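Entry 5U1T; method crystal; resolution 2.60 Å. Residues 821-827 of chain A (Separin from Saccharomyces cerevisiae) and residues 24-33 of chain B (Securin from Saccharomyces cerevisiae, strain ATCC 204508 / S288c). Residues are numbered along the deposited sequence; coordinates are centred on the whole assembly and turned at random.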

# COMPACT_ATOMS: atom_id res chain seq x y z
N ARG A 821 -2.53 -14.49 -10.76
CA ARG A 821 -3.07 -13.81 -11.92
C ARG A 821 -2.62 -12.35 -11.97
O ARG A 821 -2.07 -11.88 -12.97
CB ARG A 821 -4.59 -13.90 -11.89
CG ARG A 821 -5.29 -13.62 -13.20
CD ARG A 821 -6.79 -13.50 -12.99
NE ARG A 821 -7.20 -12.12 -12.76
CZ ARG A 821 -8.19 -11.76 -11.95
NH1 ARG A 821 -8.87 -12.70 -11.29
NH2 ARG A 821 -8.51 -10.48 -11.79
N ILE A 822 -2.87 -11.65 -10.87
CA ILE A 822 -2.50 -10.25 -10.72
C ILE A 822 -0.98 -10.03 -10.91
O ILE A 822 -0.59 -9.16 -11.68
CB ILE A 822 -2.94 -9.73 -9.34
CG1 ILE A 822 -4.37 -9.20 -9.41
CG2 ILE A 822 -2.06 -8.60 -8.90
CD1 ILE A 822 -5.44 -10.26 -9.60
N ILE A 823 -0.17 -10.79 -10.21
CA ILE A 823 1.27 -10.66 -10.31
C ILE A 823 1.73 -10.56 -11.73
O ILE A 823 2.53 -9.73 -12.08
CB ILE A 823 1.93 -11.92 -9.80
CG1 ILE A 823 1.74 -12.06 -8.32
CG2 ILE A 823 3.41 -11.89 -10.09
CD1 ILE A 823 2.31 -13.35 -7.81
N SER A 824 1.22 -11.46 -12.53
CA SER A 824 1.57 -11.58 -13.93
C SER A 824 1.60 -10.29 -14.70
O SER A 824 2.55 -9.99 -15.40
CB SER A 824 0.59 -12.53 -14.62
OG SER A 824 0.31 -13.65 -13.81
N ASP A 825 0.55 -9.50 -14.56
CA ASP A 825 0.48 -8.27 -15.29
C ASP A 825 1.22 -7.15 -14.62
O ASP A 825 1.47 -6.13 -15.24
CB ASP A 825 -0.97 -7.88 -15.56
CG ASP A 825 -1.37 -8.12 -16.99
OD1 ASP A 825 -0.55 -8.67 -17.76
OD2 ASP A 825 -2.50 -7.77 -17.35
N LEU A 826 1.64 -7.35 -13.38
CA LEU A 826 2.37 -6.32 -12.68
C LEU A 826 3.79 -6.22 -13.16
O LEU A 826 4.28 -7.09 -13.86
CB LEU A 826 2.43 -6.67 -11.22
CG LEU A 826 3.02 -5.53 -10.48
CD1 LEU A 826 2.58 -4.35 -11.30
CD2 LEU A 826 2.36 -5.49 -9.12
N GLU A 827 4.47 -5.16 -12.78
CA GLU A 827 5.86 -5.00 -13.15
C GLU A 827 6.79 -4.58 -12.02
O GLU A 827 7.96 -4.59 -12.23
CB GLU A 827 5.98 -4.05 -14.34
CG GLU A 827 5.96 -4.73 -15.70
CD GLU A 827 6.63 -3.94 -16.81
OE1 GLU A 827 7.87 -3.94 -16.90
OE2 GLU A 827 5.92 -3.31 -17.62
N GLN B 24 -10.67 -6.16 -11.59
CA GLN B 24 -10.88 -6.03 -13.03
C GLN B 24 -9.59 -5.73 -13.80
O GLN B 24 -8.58 -5.34 -13.21
CB GLN B 24 -11.89 -4.93 -13.31
CG GLN B 24 -13.11 -4.98 -12.43
CD GLN B 24 -14.16 -5.90 -13.00
OE1 GLN B 24 -15.25 -5.45 -13.37
NE2 GLN B 24 -13.84 -7.20 -13.09
N GLN B 25 -9.65 -5.89 -15.12
CA GLN B 25 -8.53 -5.51 -15.97
C GLN B 25 -8.18 -4.01 -15.85
O GLN B 25 -7.00 -3.65 -15.83
CB GLN B 25 -8.83 -5.85 -17.43
CG GLN B 25 -7.57 -5.92 -18.27
CD GLN B 25 -6.40 -6.58 -17.52
OE1 GLN B 25 -6.49 -7.74 -17.10
NE2 GLN B 25 -5.31 -5.84 -17.37
N ASP B 26 -9.21 -3.16 -15.78
CA ASP B 26 -9.01 -1.73 -15.53
C ASP B 26 -8.23 -1.46 -14.25
O ASP B 26 -7.24 -0.73 -14.25
CB ASP B 26 -10.36 -1.01 -15.44
CG ASP B 26 -10.85 -0.55 -16.79
OD1 ASP B 26 -10.21 -0.93 -17.79
OD2 ASP B 26 -11.88 0.19 -16.86
N ASP B 27 -8.69 -2.07 -13.17
CA ASP B 27 -8.04 -1.99 -11.87
C ASP B 27 -6.55 -2.33 -11.98
O ASP B 27 -5.71 -1.68 -11.38
CB ASP B 27 -8.76 -2.91 -10.88
CG ASP B 27 -10.28 -2.74 -10.90
OD1 ASP B 27 -10.76 -1.71 -11.41
OD2 ASP B 27 -11.00 -3.64 -10.40
N ILE B 28 -6.23 -3.34 -12.79
CA ILE B 28 -4.85 -3.81 -12.92
C ILE B 28 -4.01 -2.75 -13.64
O ILE B 28 -2.86 -2.52 -13.27
CB ILE B 28 -4.77 -5.19 -13.67
CG1 ILE B 28 -5.04 -6.33 -12.69
CG2 ILE B 28 -3.41 -5.39 -14.34
CD1 ILE B 28 -4.54 -7.70 -13.18
N GLU B 29 -4.59 -2.09 -14.64
CA GLU B 29 -3.86 -1.05 -15.34
C GLU B 29 -3.51 0.08 -14.38
O GLU B 29 -2.39 0.59 -14.38
CB GLU B 29 -4.66 -0.52 -16.54
CG GLU B 29 -4.89 -1.56 -17.65
CD GLU B 29 -3.58 -2.14 -18.23
OE1 GLU B 29 -2.60 -1.36 -18.41
OE2 GLU B 29 -3.53 -3.36 -18.50
N LYS B 30 -4.47 0.44 -13.54
CA LYS B 30 -4.28 1.49 -12.55
C LYS B 30 -3.16 1.14 -11.55
O LYS B 30 -2.62 2.02 -10.90
CB LYS B 30 -5.60 1.74 -11.83
CG LYS B 30 -5.76 3.08 -11.14
CD LYS B 30 -7.18 3.61 -11.37
CE LYS B 30 -7.59 4.67 -10.36
NZ LYS B 30 -8.98 5.22 -10.63
N LEU B 31 -2.82 -0.14 -11.42
CA LEU B 31 -1.78 -0.57 -10.47
C LEU B 31 -0.40 -0.64 -11.13
O LEU B 31 0.62 -0.53 -10.46
CB LEU B 31 -2.14 -1.94 -9.86
CG LEU B 31 -3.44 -2.04 -9.04
CD1 LEU B 31 -4.02 -3.44 -9.06
CD2 LEU B 31 -3.23 -1.58 -7.61
N LYS B 32 -0.38 -0.85 -12.44
CA LYS B 32 0.86 -0.97 -13.21
C LYS B 32 1.43 0.39 -13.55
O LYS B 32 2.64 0.52 -13.79
CB LYS B 32 0.62 -1.73 -14.52
CG LYS B 32 0.35 -3.21 -14.37
CD LYS B 32 -0.18 -3.78 -15.68
CE LYS B 32 0.79 -3.51 -16.83
NZ LYS B 32 0.09 -3.58 -18.15
N THR B 33 0.57 1.39 -13.57
CA THR B 33 0.84 2.62 -14.31
C THR B 33 1.45 3.76 -13.51
O THR B 33 0.83 4.35 -12.62
CB THR B 33 -0.44 3.09 -14.99
OG1 THR B 33 -0.76 2.19 -16.05
CG2 THR B 33 -0.28 4.51 -15.55

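A separin helical segment and a short securin helix, residues 25-32, meet at 48° between their N-to-C directions, with axes 10.4 Å apart at closest approach. The contact is modest, burying 376 Å² over both sides, and is largely a matter of packing, with one weak polar link at its margin.

B:Ile28 sits at the centre. Its CA-to-CB bond points toward separin, and its side chain adopts m, t (chi1 -82°, chi2 -161°), which extends CD1 to within 4.1 Å of CG1 of A:Ile822. A:Ile822 leaves its own backbone sideways and is m, p; the tip of B:Ile28 meets it at CG1, while the CA atoms of the two residues remain 7.2 Å apart. B:Ile28 also packs on A:Asp825, most closely through CG2, which lies 3.7 Å from CB of A:Asp825. An isoleucine suits this buried place because its branched, wholly apolar side chain can touch both separin residues.

A:Asp825 has the largest covered area of any residue here, 81 Å², and its CA-to-CB bond points toward securin. Its methylene packs against B:Ile28 while its carboxylate lies farther out, where OD2 accepts a weak hydrogen bond from NE2 of B:Gln25 (3.4 Å, N-H...O angle 139°). The chi1 of A:Asp825, -105°, lies between wells. B:Gln25 starts sideways, but its t, p conformation brings the amide closer to separin. The same NE2 also donates to OE2 of B:Glu29 at 3.3 Å, so the amide nitrogen donates to two carboxylates, one from each chain.

B:Lys32 contributes mainly through its aliphatic stem. With chi1 m and chi2 t, the chain runs past A:Asp825, placing CG 4.0 Å from CD1 of A:Leu826 and CD only 2.9 Å from the backbone O of A:Asp825, a very tight carbon-oxygen approach. The p rotamer at chi3 bends the remainder of the chain, and NZ ends 3.5 Å from OE1 of B:Glu29, in a long salt bridge within securin. B:Glu29, itself m, m, folds so that its carboxylate comes near both NZ of B:Lys32 and NE2 of B:Gln25. Lysine suits this position by combining a long apolar stem, which covers separin, with a charged end that has a partner in its own helix.

A:Leu826, buried, follows A:Asp825. Its CB leaves sideways, yet the t chi1 and off-rotamer chi2 of 31° carry CD1 nearer securin, 4.4 Å from the backbone O of B:Leu31.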